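Local coordinates for protein HOBA (Helicobacter pylori, PDB 2UVP) that is required for initiation of DNA replication, increasing the binding of the initiator DnaA to the oriC region of the chromosome, at residues 22-27 / 158-163; 30-35 / 165-170; 36-41 / 148-153; 41-46 / 170-175. All coordinates share one frame; numbering follows the deposited sequence.

Contact 1: residues 22-27 / 158-163; sequences GEFIAQ and DSLLDY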
loop_
_atom_site.group_PDB
_atom_site.type_symbol
_atom_site.label_atom_id
_atom_site.label_comp_id
_atom_site.label_asym_id
_atom_site.label_seq_id
_atom_site.Cartn_x
_atom_site.Cartn_y
_atom_site.Cartn_z
ATOM N N GLY A 22 -7.073 22.156 -25.836
ATOM C CA GLY A 22 -7.851 21.251 -26.676
ATOM C C GLY A 22 -7.306 21.267 -28.100
ATOM O O GLY A 22 -7.279 20.245 -28.760
ATOM N N GLU A 23 -6.840 22.432 -28.558
ATOM C CA GLU A 23 -6.297 22.545 -29.917
ATOM C C GLU A 23 -5.032 21.711 -30.084
ATOM O O GLU A 23 -4.846 21.035 -31.104
ATOM C CB GLU A 23 -6.091 24.026 -30.300
ATOM C CG GLU A 23 -7.435 24.725 -30.552
ATOM C CD GLU A 23 -7.318 26.196 -30.991
ATOM O OE1 GLU A 23 -6.179 26.717 -31.072
ATOM O OE2 GLU A 23 -8.383 26.821 -31.237
ATOM N N PHE A 24 -4.191 21.690 -29.054
ATOM C CA PHE A 24 -2.971 20.899 -29.112
ATOM C C PHE A 24 -3.290 19.399 -29.054
ATOM O O PHE A 24 -2.707 18.614 -29.806
ATOM C CB PHE A 24 -1.976 21.332 -28.030
ATOM C CG PHE A 24 -0.608 20.726 -28.187
ATOM C CD1 PHE A 24 0.128 20.903 -29.363
ATOM C CD2 PHE A 24 -0.039 19.987 -27.143
ATOM C CE1 PHE A 24 1.413 20.331 -29.506
ATOM C CE2 PHE A 24 1.253 19.428 -27.268
ATOM C CZ PHE A 24 1.976 19.601 -28.454
ATOM N N ILE A 25 -4.235 19.011 -28.185
ATOM C CA ILE A 25 -4.703 17.613 -28.176
ATOM C C ILE A 25 -5.143 17.187 -29.572
ATOM O O ILE A 25 -4.757 16.110 -30.059
ATOM C CB ILE A 25 -5.824 17.408 -27.134
ATOM C CG1 ILE A 25 -5.174 17.427 -25.731
ATOM C CG2 ILE A 25 -6.615 16.086 -27.397
ATOM C CD1 ILE A 25 -6.178 17.666 -24.574
ATOM N N ALA A 26 -5.932 18.040 -30.221
ATOM C CA ALA A 26 -6.467 17.727 -31.549
ATOM C C ALA A 26 -5.299 17.597 -32.534
ATOM O O ALA A 26 -5.221 16.644 -33.338
ATOM C CB ALA A 26 -7.392 18.842 -31.988
ATOM N N GLN A 27 -4.383 18.549 -32.468
ATOM C CA GLN A 27 -3.266 18.590 -33.424
ATOM C C GLN A 27 -2.464 17.296 -33.388
ATOM O O GLN A 27 -2.084 16.748 -34.425
ATOM C CB GLN A 27 -2.350 19.756 -33.103
ATOM C CG GLN A 27 -1.227 19.926 -34.108
ATOM C CD GLN A 27 -0.261 20.994 -33.691
ATOM O OE1 GLN A 27 -0.356 22.139 -34.157
ATOM N NE2 GLN A 27 0.676 20.644 -32.844
ATOM N N ASP A 158 7.537 14.577 -23.555
ATOM C CA ASP A 158 6.336 14.859 -24.336
ATOM C C ASP A 158 5.258 15.311 -23.347
ATOM O O ASP A 158 4.885 14.560 -22.415
ATOM C CB ASP A 158 5.961 13.569 -25.071
ATOM C CG ASP A 158 4.649 13.641 -25.827
ATOM O OD1 ASP A 158 3.948 14.684 -25.826
ATOM O OD2 ASP A 158 4.318 12.600 -26.437
ATOM N N SER A 159 4.783 16.548 -23.516
ATOM C CA SER A 159 3.765 17.062 -22.589
ATOM C C SER A 159 2.472 16.240 -22.655
ATOM O O SER A 159 1.678 16.327 -21.733
ATOM C CB SER A 159 3.450 18.532 -22.819
ATOM O OG SER A 159 2.884 18.723 -24.107
ATOM N N LEU A 160 2.272 15.490 -23.752
ATOM C CA LEU A 160 1.080 14.637 -23.935
ATOM C C LEU A 160 1.270 13.172 -23.548
ATOM O O LEU A 160 0.363 12.351 -23.743
ATOM C CB LEU A 160 0.499 14.781 -25.363
ATOM C CG LEU A 160 0.120 16.216 -25.762
ATOM C CD1 LEU A 160 -0.360 16.205 -27.224
ATOM C CD2 LEU A 160 -0.986 16.805 -24.879
ATOM N N LEU A 161 2.442 12.860 -22.970
ATOM C CA LEU A 161 2.779 11.488 -22.597
ATOM C C LEU A 161 1.653 10.791 -21.834
ATOM O O LEU A 161 1.309 9.646 -22.142
ATOM C CB LEU A 161 4.068 11.450 -21.780
ATOM C CG LEU A 161 4.420 10.027 -21.311
ATOM C CD1 LEU A 161 4.768 9.111 -22.512
ATOM C CD2 LEU A 161 5.554 10.093 -20.282
ATOM N N ASP A 162 1.115 11.463 -20.817
ATOM C CA ASP A 162 0.110 10.810 -19.958
ATOM C C ASP A 162 -1.110 10.341 -20.782
ATOM O O ASP A 162 -1.610 9.242 -20.582
ATOM C CB ASP A 162 -0.301 11.749 -18.827
ATOM C CG ASP A 162 0.854 12.063 -17.879
ATOM O OD1 ASP A 162 1.882 11.340 -17.906
ATOM O OD2 ASP A 162 0.734 13.035 -17.108
ATOM N N TYR A 163 -1.579 11.173 -21.715
ATOM C CA TYR A 163 -2.664 10.753 -22.591
ATOM C C TYR A 163 -2.272 9.571 -23.481
ATOM O O TYR A 163 -3.075 8.646 -23.693
ATOM C CB TYR A 163 -3.055 11.910 -23.510
ATOM C CG TYR A 163 -3.490 13.194 -22.824
ATOM C CD1 TYR A 163 -4.783 13.335 -22.330
ATOM C CD2 TYR A 163 -2.629 14.283 -22.749
ATOM C CE1 TYR A 163 -5.218 14.540 -21.751
ATOM C CE2 TYR A 163 -3.039 15.492 -22.165
ATOM C CZ TYR A 163 -4.334 15.609 -21.669
ATOM O OH TYR A 163 -4.747 16.815 -21.146
#
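Ile25 and Leu160 are the closest backbone positions, their CA atoms 7.8 Å apart, where the C-terminal part of helix 10-28 meets the start of helix 161-180. Segment 158-163 begins with an Asx turn inside a type I beta turn from Asp158 to Leu161, which leaves Leu160 at the N-cap position. Within the turn, Leu160 N donates to Asp158 OD1 at 2.8 Å, reaching it from above the carboxylate plane (53° out of it). No hydrogen bond joins the two segments, so side-chain contact carries the interface.

Phe24 holds CG anti to its backbone N (chi1 -170°) and turns the CD2-CE2 side of its ring to Leu160. CG, CD1 and CD2 of Leu160 all lie near these two ring carbons, and the closest pair is Phe24 CE2 and Leu160 CD1 at 3.6 Å. Ser159 OG sits near the ring plane at the edge, touching the same CE2. Beside this pair, the Ile25 and Tyr163 side chains cross at about a right angle. Another protein chain packs on both Ile25 and Tyr163, and its basic and aromatic side chains bind Asp162 OD2, so this surface contact adjoins a subunit interface of the four-chain assembly. Lys164 forms a salt bridge with Asp158 OD2. The Ile25 contact is made by its terminal methyl, CD1, which lies 4.0 Å from Tyr163 CZ and 3.8 Å from Tyr163 OH.

Contact 2: residues 30-35 / 165-170; sequences GWLELE and LLQLFK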
loop_
_atom_site.group_PDB
_atom_site.type_symbol
_atom_site.label_atom_id
_atom_site.label_comp_id
_atom_site.label_asym_id
_atom_site.label_seq_id
_atom_site.Cartn_x
_atom_site.Cartn_y
_atom_site.Cartn_z
ATOM N N GLY A 30 -3.375 12.401 -34.094
ATOM C CA GLY A 30 -3.065 11.339 -35.065
ATOM C C GLY A 30 -1.669 10.754 -34.926
ATOM O O GLY A 30 -1.212 10.029 -35.804
ATOM N N TRP A 31 -1.015 11.004 -33.791
ATOM C CA TRP A 31 0.369 10.603 -33.570
ATOM C C TRP A 31 0.558 9.091 -33.761
ATOM O O TRP A 31 1.587 8.650 -34.265
ATOM C CB TRP A 31 0.836 11.029 -32.162
ATOM C CG TRP A 31 0.263 10.165 -31.071
ATOM C CD1 TRP A 31 -0.966 10.290 -30.485
ATOM C CD2 TRP A 31 0.885 9.012 -30.466
ATOM N NE1 TRP A 31 -1.144 9.287 -29.543
ATOM C CE2 TRP A 31 -0.030 8.495 -29.514
ATOM C CE3 TRP A 31 2.126 8.369 -30.632
ATOM C CZ2 TRP A 31 0.261 7.372 -28.725
ATOM C CZ3 TRP A 31 2.419 7.239 -29.842
ATOM C CH2 TRP A 31 1.487 6.761 -28.900
ATOM N N LEU A 32 -0.433 8.295 -33.364
ATOM C CA LEU A 32 -0.255 6.840 -33.409
ATOM C C LEU A 32 -0.233 6.293 -34.839
ATOM O O LEU A 32 0.365 5.263 -35.093
ATOM C CB LEU A 32 -1.285 6.134 -32.518
ATOM C CG LEU A 32 -1.048 4.658 -32.155
ATOM C CD1 LEU A 32 0.377 4.370 -31.720
ATOM C CD2 LEU A 32 -2.076 4.306 -31.036
ATOM N N GLU A 33 -0.866 7.008 -35.774
ATOM C CA GLU A 33 -0.822 6.643 -37.203
ATOM C C GLU A 33 0.599 6.772 -37.751
ATOM O O GLU A 33 0.961 6.095 -38.718
ATOM C CB GLU A 33 -1.741 7.559 -37.999
ATOM C CG GLU A 33 -3.208 7.427 -37.646
ATOM C CD GLU A 33 -4.085 8.081 -38.682
ATOM O OE1 GLU A 33 -3.928 7.733 -39.873
ATOM O OE2 GLU A 33 -4.937 8.934 -38.324
ATOM N N LEU A 34 1.387 7.645 -37.126
ATOM C CA LEU A 34 2.766 7.924 -37.552
ATOM C C LEU A 34 3.810 7.193 -36.692
ATOM O O LEU A 34 5.024 7.319 -36.914
ATOM C CB LEU A 34 3.010 9.440 -37.516
ATOM C CG LEU A 34 2.142 10.336 -38.410
ATOM C CD1 LEU A 34 2.355 11.809 -38.039
ATOM C CD2 LEU A 34 2.467 10.105 -39.895
ATOM N N GLU A 35 3.349 6.435 -35.701
ATOM C CA GLU A 35 4.270 5.787 -34.785
ATOM C C GLU A 35 4.915 4.600 -35.471
ATOM O O GLU A 35 4.226 3.710 -35.973
ATOM C CB GLU A 35 3.553 5.341 -33.514
ATOM C CG GLU A 35 4.454 4.574 -32.543
ATOM C CD GLU A 35 5.687 5.371 -32.130
ATOM O OE1 GLU A 35 5.564 6.597 -31.869
ATOM O OE2 GLU A 35 6.780 4.765 -32.054
ATOM N N LEU A 165 -0.137 7.256 -22.896
ATOM C CA LEU A 165 -0.142 6.026 -22.099
ATOM C C LEU A 165 -1.555 5.417 -22.025
ATOM O O LEU A 165 -1.725 4.225 -22.245
ATOM C CB LEU A 165 0.445 6.273 -20.706
ATOM C CG LEU A 165 1.961 6.552 -20.664
ATOM C CD1 LEU A 165 2.378 6.970 -19.266
ATOM C CD2 LEU A 165 2.761 5.316 -21.127
ATOM N N LEU A 166 -2.552 6.238 -21.706
ATOM C CA LEU A 166 -3.948 5.776 -21.689
ATOM C C LEU A 166 -4.348 5.204 -23.043
ATOM O O LEU A 166 -5.022 4.172 -23.136
ATOM C CB LEU A 166 -4.901 6.914 -21.304
ATOM C CG LEU A 166 -4.727 7.522 -19.919
ATOM C CD1 LEU A 166 -5.845 8.514 -19.706
ATOM C CD2 LEU A 166 -4.779 6.439 -18.850
ATOM N N GLN A 167 -3.945 5.909 -24.094
ATOM C CA GLN A 167 -4.373 5.555 -25.431
ATOM C C GLN A 167 -3.768 4.193 -25.823
ATOM O O GLN A 167 -4.457 3.322 -26.388
ATOM C CB GLN A 167 -3.953 6.653 -26.395
ATOM C CG GLN A 167 -4.574 6.451 -27.761
ATOM C CD GLN A 167 -4.096 7.484 -28.765
ATOM O OE1 GLN A 167 -3.552 8.527 -28.397
ATOM N NE2 GLN A 167 -4.240 7.155 -30.050
ATOM N N LEU A 168 -2.495 3.992 -25.492
ATOM C CA LEU A 168 -1.850 2.693 -25.783
ATOM C C LEU A 168 -2.464 1.569 -24.950
ATOM O O LEU A 168 -2.637 0.445 -25.435
ATOM C CB LEU A 168 -0.349 2.759 -25.527
ATOM C CG LEU A 168 0.421 3.649 -26.519
ATOM C CD1 LEU A 168 1.788 3.930 -25.921
ATOM C CD2 LEU A 168 0.497 3.003 -27.957
ATOM N N PHE A 169 -2.781 1.855 -23.688
ATOM C CA PHE A 169 -3.453 0.828 -22.914
ATOM C C PHE A 169 -4.778 0.438 -23.533
ATOM O O PHE A 169 -5.119 -0.739 -23.640
ATOM C CB PHE A 169 -3.715 1.244 -21.461
ATOM C CG PHE A 169 -4.415 0.164 -20.713
ATOM C CD1 PHE A 169 -3.677 -0.893 -20.202
ATOM C CD2 PHE A 169 -5.810 0.140 -20.624
ATOM C CE1 PHE A 169 -4.317 -1.970 -19.546
ATOM C CE2 PHE A 169 -6.473 -0.933 -19.977
ATOM C CZ PHE A 169 -5.707 -1.990 -19.437
ATOM N N LYS A 170 -5.550 1.437 -23.924
ATOM C CA LYS A 170 -6.872 1.196 -24.466
ATOM C C LYS A 170 -6.755 0.426 -25.785
ATOM O O LYS A 170 -7.599 -0.434 -26.083
ATOM C CB LYS A 170 -7.621 2.507 -24.632
ATOM C CG LYS A 170 -8.094 3.092 -23.259
ATOM C CD LYS A 170 -8.579 4.521 -23.417
ATOM C CE LYS A 170 -9.001 5.154 -22.051
ATOM N NZ LYS A 170 -10.052 4.319 -21.333
HETATM O O HOH W 1 -3.153 8.662 -32.291
#
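Gln167 and Leu168, consecutive on helix 161-180, receive Trp31 and Leu32 from the loop between helix 10-28 and helix 39-51; the nearest CA atoms, those of Leu32 and Leu168, are 8.8 Å apart. Gln167 has CG anti to its backbone N (chi1 -170°) and an extended chain, which carries its amide to the indole. Trp31 NE1 donates to Gln167 OE1 at 2.8 Å with an N-H...O angle of 160°. The acceptor lies near the indole plane, whereas the donor stands 42° above the carbonyl plane; ring and amide are nearly perpendicular. Gln167 NE2 donates to a water, which also accepts from Leu32 N, both at 2.9 Å; the amide thus grips side chain and backbone of the loop. A polar side chain of another chain also bonds this NE2. Leu168 follows with CD2, 4.0 Å from both Trp31 CH2 and Leu32 CD1. Leu32 CB in turn covers the centre of one indole face.

Around this buried contact, Leu165 and Leu168 rest on Trp142 of strand 139-143. Leu166 and Phe169 face helix 65-75, and Phe169 also reaches Trp119 of strand 116-121, so one helix packs against the loop, helix 65-75 and the parallel sheet.

Contact 3: residues 36-41 / 148-153; sequences RSSYAK and KEDCLL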
loop_
_atom_site.group_PDB
_atom_site.type_symbol
_atom_site.label_atom_id
_atom_site.label_comp_id
_atom_site.label_asym_id
_atom_site.label_seq_id
_atom_site.Cartn_x
_atom_site.Cartn_y
_atom_site.Cartn_z
ATOM N N ARG A 36 6.244 4.585 -35.471
ATOM C CA ARG A 36 6.969 3.595 -36.244
ATOM C C ARG A 36 7.591 2.476 -35.425
ATOM O O ARG A 36 8.034 1.496 -36.010
ATOM C CB ARG A 36 8.045 4.256 -37.123
ATOM C CG ARG A 36 7.526 5.412 -37.969
ATOM C CD ARG A 36 6.366 5.005 -38.872
ATOM N NE ARG A 36 5.887 6.188 -39.601
ATOM C CZ ARG A 36 4.694 6.297 -40.187
ATOM N NH1 ARG A 36 3.823 5.294 -40.152
ATOM N NH2 ARG A 36 4.382 7.423 -40.814
ATOM N N SER A 37 7.613 2.589 -34.090
ATOM C CA SER A 37 8.042 1.436 -33.277
ATOM C C SER A 37 7.024 0.307 -33.470
ATOM O O SER A 37 5.896 0.543 -33.918
ATOM C CB SER A 37 8.233 1.785 -31.798
ATOM O OG SER A 37 7.012 2.165 -31.176
ATOM N N SER A 38 7.424 -0.917 -33.148
ATOM C CA SER A 38 6.667 -2.091 -33.544
ATOM C C SER A 38 5.567 -2.435 -32.553
ATOM O O SER A 38 5.471 -3.579 -32.090
ATOM C CB SER A 38 7.610 -3.272 -33.727
ATOM O OG SER A 38 8.403 -3.092 -34.892
ATOM N N TYR A 39 4.718 -1.455 -32.247
ATOM C CA TYR A 39 3.676 -1.657 -31.240
ATOM C C TYR A 39 2.655 -2.732 -31.619
ATOM O O TYR A 39 2.164 -3.437 -30.738
ATOM C CB TYR A 39 2.982 -0.330 -30.878
ATOM C CG TYR A 39 2.171 0.267 -32.005
ATOM C CD1 TYR A 39 0.854 -0.130 -32.211
ATOM C CD2 TYR A 39 2.721 1.226 -32.864
ATOM C CE1 TYR A 39 0.089 0.388 -33.241
ATOM C CE2 TYR A 39 1.965 1.761 -33.899
ATOM C CZ TYR A 39 0.650 1.329 -34.078
ATOM O OH TYR A 39 -0.150 1.818 -35.080
ATOM N N ALA A 40 2.321 -2.856 -32.910
ATOM C CA ALA A 40 1.376 -3.885 -33.354
ATOM C C ALA A 40 1.945 -5.277 -33.080
ATOM O O ALA A 40 1.269 -6.128 -32.501
ATOM C CB ALA A 40 1.024 -3.730 -34.856
ATOM N N LYS A 41 3.196 -5.499 -33.479
ATOM C CA LYS A 41 3.836 -6.800 -33.251
ATOM C C LYS A 41 3.966 -7.115 -31.756
ATOM O O LYS A 41 3.689 -8.243 -31.317
ATOM C CB LYS A 41 5.212 -6.873 -33.921
ATOM C CG LYS A 41 5.894 -8.231 -33.716
ATOM C CD LYS A 41 7.266 -8.324 -34.366
ATOM C CE LYS A 41 8.282 -7.403 -33.701
ATOM N NZ LYS A 41 9.643 -7.581 -34.303
ATOM N N LYS A 148 16.994 -3.331 -25.977
ATOM C CA LYS A 148 17.286 -4.729 -26.219
ATOM C C LYS A 148 16.735 -5.078 -27.600
ATOM O O LYS A 148 17.310 -4.684 -28.616
ATOM C CB LYS A 148 16.594 -5.516 -25.091
ATOM C CG LYS A 148 16.857 -7.021 -24.947
ATOM C CD LYS A 148 15.838 -7.597 -23.922
ATOM C CE LYS A 148 16.054 -9.080 -23.635
ATOM N NZ LYS A 148 15.375 -9.977 -24.607
ATOM N N GLU A 149 15.617 -5.804 -27.630
ATOM C CA GLU A 149 14.872 -6.073 -28.855
ATOM C C GLU A 149 13.928 -4.893 -29.117
ATOM O O GLU A 149 13.999 -3.868 -28.428
ATOM C CB GLU A 149 14.062 -7.373 -28.716
ATOM C CG GLU A 149 14.798 -8.547 -28.050
ATOM C CD GLU A 149 15.952 -9.108 -28.884
ATOM O OE1 GLU A 149 16.033 -8.815 -30.101
ATOM O OE2 GLU A 149 16.786 -9.850 -28.313
ATOM N N ASP A 150 13.060 -5.028 -30.118
ATOM C CA ASP A 150 12.042 -4.016 -30.382
ATOM C C ASP A 150 11.301 -3.704 -29.091
ATOM O O ASP A 150 10.913 -4.610 -28.342
ATOM C CB ASP A 150 11.037 -4.501 -31.430
ATOM C CG ASP A 150 11.634 -4.598 -32.826
ATOM O OD1 ASP A 150 10.894 -5.001 -33.755
ATOM O OD2 ASP A 150 12.829 -4.262 -32.998
ATOM N N CYS A 151 11.134 -2.416 -28.823
ATOM C CA CYS A 151 10.284 -1.984 -27.725
ATOM C C CYS A 151 9.298 -0.966 -28.269
ATOM O O CYS A 151 9.431 -0.502 -29.406
ATOM C CB CYS A 151 11.114 -1.344 -26.630
ATOM S SG CYS A 151 11.756 0.254 -27.100
ATOM N N LEU A 152 8.299 -0.637 -27.463
ATOM C CA LEU A 152 7.393 0.448 -27.796
ATOM C C LEU A 152 8.067 1.703 -27.274
ATOM O O LEU A 152 8.374 1.818 -26.083
ATOM C CB LEU A 152 6.026 0.180 -27.152
ATOM C CG LEU A 152 4.778 1.071 -27.168
ATOM C CD1 LEU A 152 4.631 2.035 -28.329
ATOM C CD2 LEU A 152 3.563 0.126 -27.068
ATOM N N LEU A 153 8.332 2.641 -28.178
ATOM C CA LEU A 153 9.099 3.829 -27.844
ATOM C C LEU A 153 8.202 5.007 -27.500
ATOM O O LEU A 153 7.252 5.295 -28.242
ATOM C CB LEU A 153 9.994 4.206 -29.018
ATOM C CG LEU A 153 11.345 3.503 -29.048
ATOM C CD1 LEU A 153 12.042 3.811 -30.397
ATOM C CD2 LEU A 153 12.186 3.928 -27.855
HETATM O O HOH W 2 9.880 -1.210 -32.073
#
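Asp150 OD1 is the polar centre of this contact, taking Lys41 NZ in a salt bridge of 2.9 Å and a weak hydrogen bond from Ser38 OG at 3.3 Å. It joins the start of helix 39-51 to strand 152-153, the outermost strand, within this chain, at one end of the parallel sheet of this alpha/beta fold. Lys41 and Asp150 cross at about a right angle, and the ammonium approaches from above the carboxylate plane, 42° out of it. The lysine chain is extended through CD and then bends at chi3 (67°), which brings CE within 3.5 Å of Asp150 OD1.

Farther along, Leu153 N points almost straight at Ser37 OG (N-H...O angle 174°), but at 3.3 Å the bond is weak. Between these two polar links the backbones are bridged by a water that accepts from Ser38 N and donates to Cys151 O. Leu152 CD1 packs on Tyr39 CB at 3.8 Å and also lies beside the hydroxyl Ser37 OG at 3.7 Å. Ser38 is the centre of an inverse gamma turn and occupies the N-cap position, although its side chain makes no capping bond.

Behind this first shell, Leu152 is held in the sheet by backbone bonds to Leu141 and Leu143, and its side chain rests on Trp142. Glu149, next to Asp150, and Glu146, whose side chain touches Cys151, have been seen to bind calcium, whose physiological relevance is unknown. The stronger partner of the Ser37 hydroxyl is Glu35 OE2, which hydrogen-bonds OG and probably helps to position Ser37.

Contact 4: residues 41-46 / 170-175; sequences KLIAQT and KLFENA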
loop_
_atom_site.group_PDB
_atom_site.type_symbol
_atom_site.label_atom_id
_atom_site.label_comp_id
_atom_site.label_asym_id
_atom_site.label_seq_id
_atom_site.Cartn_x
_atom_site.Cartn_y
_atom_site.Cartn_z
ATOM N N LYS A 41 3.196 -5.499 -33.479
ATOM C CA LYS A 41 3.836 -6.800 -33.251
ATOM C C LYS A 41 3.966 -7.115 -31.756
ATOM O O LYS A 41 3.689 -8.243 -31.317
ATOM C CB LYS A 41 5.212 -6.873 -33.921
ATOM C CG LYS A 41 5.894 -8.231 -33.716
ATOM C CD LYS A 41 7.266 -8.324 -34.366
ATOM C CE LYS A 41 8.282 -7.403 -33.701
ATOM N NZ LYS A 41 9.643 -7.581 -34.303
ATOM N N LEU A 42 4.354 -6.112 -30.979
ATOM C CA LEU A 42 4.522 -6.296 -29.525
ATOM C C LEU A 42 3.194 -6.601 -28.851
ATOM O O LEU A 42 3.109 -7.459 -27.941
ATOM C CB LEU A 42 5.175 -5.060 -28.915
ATOM C CG LEU A 42 6.705 -4.907 -29.001
ATOM C CD1 LEU A 42 7.331 -5.640 -30.158
ATOM C CD2 LEU A 42 7.089 -3.449 -29.043
ATOM N N ILE A 43 2.148 -5.894 -29.281
ATOM C CA ILE A 43 0.809 -6.176 -28.782
ATOM C C ILE A 43 0.383 -7.606 -29.126
ATOM O O ILE A 43 -0.139 -8.336 -28.270
ATOM C CB ILE A 43 -0.215 -5.133 -29.267
ATOM C CG1 ILE A 43 0.077 -3.776 -28.601
ATOM C CG2 ILE A 43 -1.671 -5.614 -29.020
ATOM C CD1 ILE A 43 -0.775 -2.634 -29.114
ATOM N N ALA A 44 0.632 -8.025 -30.374
ATOM C CA ALA A 44 0.246 -9.384 -30.792
ATOM C C ALA A 44 0.956 -10.429 -29.933
ATOM O O ALA A 44 0.331 -11.376 -29.452
ATOM C CB ALA A 44 0.559 -9.603 -32.266
ATOM N N GLN A 45 2.252 -10.235 -29.733
ATOM C CA GLN A 45 3.076 -11.193 -28.983
ATOM C C GLN A 45 2.633 -11.278 -27.534
ATOM O O GLN A 45 2.579 -12.358 -26.942
ATOM C CB GLN A 45 4.545 -10.797 -29.050
ATOM C CG GLN A 45 5.103 -10.900 -30.464
ATOM C CD GLN A 45 6.564 -10.520 -30.575
ATOM O OE1 GLN A 45 7.180 -10.058 -29.615
ATOM N NE2 GLN A 45 7.133 -10.716 -31.770
ATOM N N THR A 46 2.261 -10.132 -26.977
ATOM C CA THR A 46 1.731 -10.091 -25.609
ATOM C C THR A 46 0.375 -10.797 -25.497
ATOM O O THR A 46 0.131 -11.535 -24.537
ATOM C CB THR A 46 1.666 -8.641 -25.115
ATOM O OG1 THR A 46 2.957 -8.046 -25.250
ATOM C CG2 THR A 46 1.243 -8.575 -23.622
ATOM N N LYS A 170 -5.550 1.437 -23.924
ATOM C CA LYS A 170 -6.872 1.196 -24.466
ATOM C C LYS A 170 -6.755 0.426 -25.785
ATOM O O LYS A 170 -7.599 -0.434 -26.083
ATOM C CB LYS A 170 -7.621 2.507 -24.632
ATOM C CG LYS A 170 -8.094 3.092 -23.259
ATOM C CD LYS A 170 -8.579 4.521 -23.417
ATOM C CE LYS A 170 -9.001 5.154 -22.051
ATOM N NZ LYS A 170 -10.052 4.319 -21.333
ATOM N N LEU A 171 -5.693 0.705 -26.541
ATOM C CA LEU A 171 -5.427 -0.060 -27.756
ATOM C C LEU A 171 -5.134 -1.526 -27.392
ATOM O O LEU A 171 -5.726 -2.457 -27.982
ATOM C CB LEU A 171 -4.234 0.530 -28.511
ATOM C CG LEU A 171 -3.774 -0.242 -29.742
ATOM C CD1 LEU A 171 -4.874 -0.269 -30.813
ATOM C CD2 LEU A 171 -2.482 0.414 -30.283
ATOM N N PHE A 172 -4.239 -1.729 -26.419
ATOM C CA PHE A 172 -3.912 -3.059 -25.958
ATOM C C PHE A 172 -5.134 -3.840 -25.486
ATOM O O PHE A 172 -5.342 -4.978 -25.916
ATOM C CB PHE A 172 -2.842 -3.034 -24.852
ATOM C CG PHE A 172 -2.620 -4.373 -24.241
ATOM C CD1 PHE A 172 -1.871 -5.329 -24.911
ATOM C CD2 PHE A 172 -3.230 -4.715 -23.031
ATOM C CE1 PHE A 172 -1.689 -6.610 -24.374
ATOM C CE2 PHE A 172 -3.052 -5.998 -22.481
ATOM C CZ PHE A 172 -2.257 -6.942 -23.159
ATOM N N GLU A 173 -5.962 -3.248 -24.625
ATOM C CA GLU A 173 -7.110 -3.991 -24.088
ATOM C C GLU A 173 -8.168 -4.307 -25.159
ATOM O O GLU A 173 -8.806 -5.363 -25.129
ATOM C CB GLU A 173 -7.730 -3.263 -22.887
ATOM C CG GLU A 173 -8.413 -1.973 -23.253
ATOM C CD GLU A 173 -9.229 -1.372 -22.111
ATOM O OE1 GLU A 173 -9.784 -2.122 -21.268
ATOM O OE2 GLU A 173 -9.335 -0.135 -22.108
ATOM N N ASN A 174 -8.364 -3.393 -26.105
ATOM C CA ASN A 174 -9.289 -3.667 -27.220
ATOM C C ASN A 174 -8.757 -4.785 -28.110
ATOM O O ASN A 174 -9.515 -5.663 -28.534
ATOM C CB ASN A 174 -9.537 -2.411 -28.020
ATOM C CG ASN A 174 -10.659 -1.604 -27.463
ATOM O OD1 ASN A 174 -11.833 -1.766 -27.877
ATOM N ND2 ASN A 174 -10.339 -0.744 -26.502
ATOM N N ALA A 175 -7.449 -4.758 -28.359
ATOM C CA ALA A 175 -6.801 -5.784 -29.164
ATOM C C ALA A 175 -6.935 -7.124 -28.479
ATOM O O ALA A 175 -7.379 -8.087 -29.094
ATOM C CB ALA A 175 -5.363 -5.450 -29.406
#
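Ile43 of helix 39-51 packs against Leu171, Phe172 and Ala175 of helix 161-180, the short axes passing 10.2 Å apart at a signed crossing angle of -47°. The two branches of Ile43 divide the work. CG1 lies anti to the carbonyl carbon (chi1 -68°) and carries CD1 to Leu171 CD2 at 3.7 Å, the side chains crossing at about a right angle. CG2 instead meets Ala175 CB at 3.7 Å and Phe172 CD1 at 4.1 Å.

One turn on, Thr46 splits its branches by polarity. Its methyl CG2 touches Phe172 CE1 at 3.6 Å. OG1, anti to the carbonyl carbon (chi1 -55°), turns back to its own helix and donates to Leu42 O at 2.8 Å. That carbonyl also accepts from Thr46 N, the two donors arriving from opposite faces of its plane.

Phe140 of strand 139-143 touches Ile43 and Thr46, and Trp119 meets Phe172 edge-to-face, placing the helix pair against one face of the sheet. All five residues that touch are buried and no hydrogen bond crosses between the helices. The association within the chain therefore rests on hydrocarbon contact, with the buried threonine hydroxyl satisfied inside its own helix.

How the contacts relate
From the N terminus, helix 10-28 enters contact 1, the following loop contact 2, the start of helix 39-51 contact 3 and its next turn contact 4. The returning chain reaches strand 152-153 first and then runs along helix 161-180 through contacts 1, 2 and 4 in order. Contact 3 is accordingly nested within the loops closed by contacts 1 and 2, while contacts 1, 2 and 4 cross one another and contact 4 crosses contact 3. Contacts 3 and 4 share Lys41, and contacts 2 and 4 share Lys170. Leu32 and Leu171 join contacts 2 and 4, whereas contact 1 lies farther out. Together they tie the N-terminal helices to the sheet edge and helix 161-180.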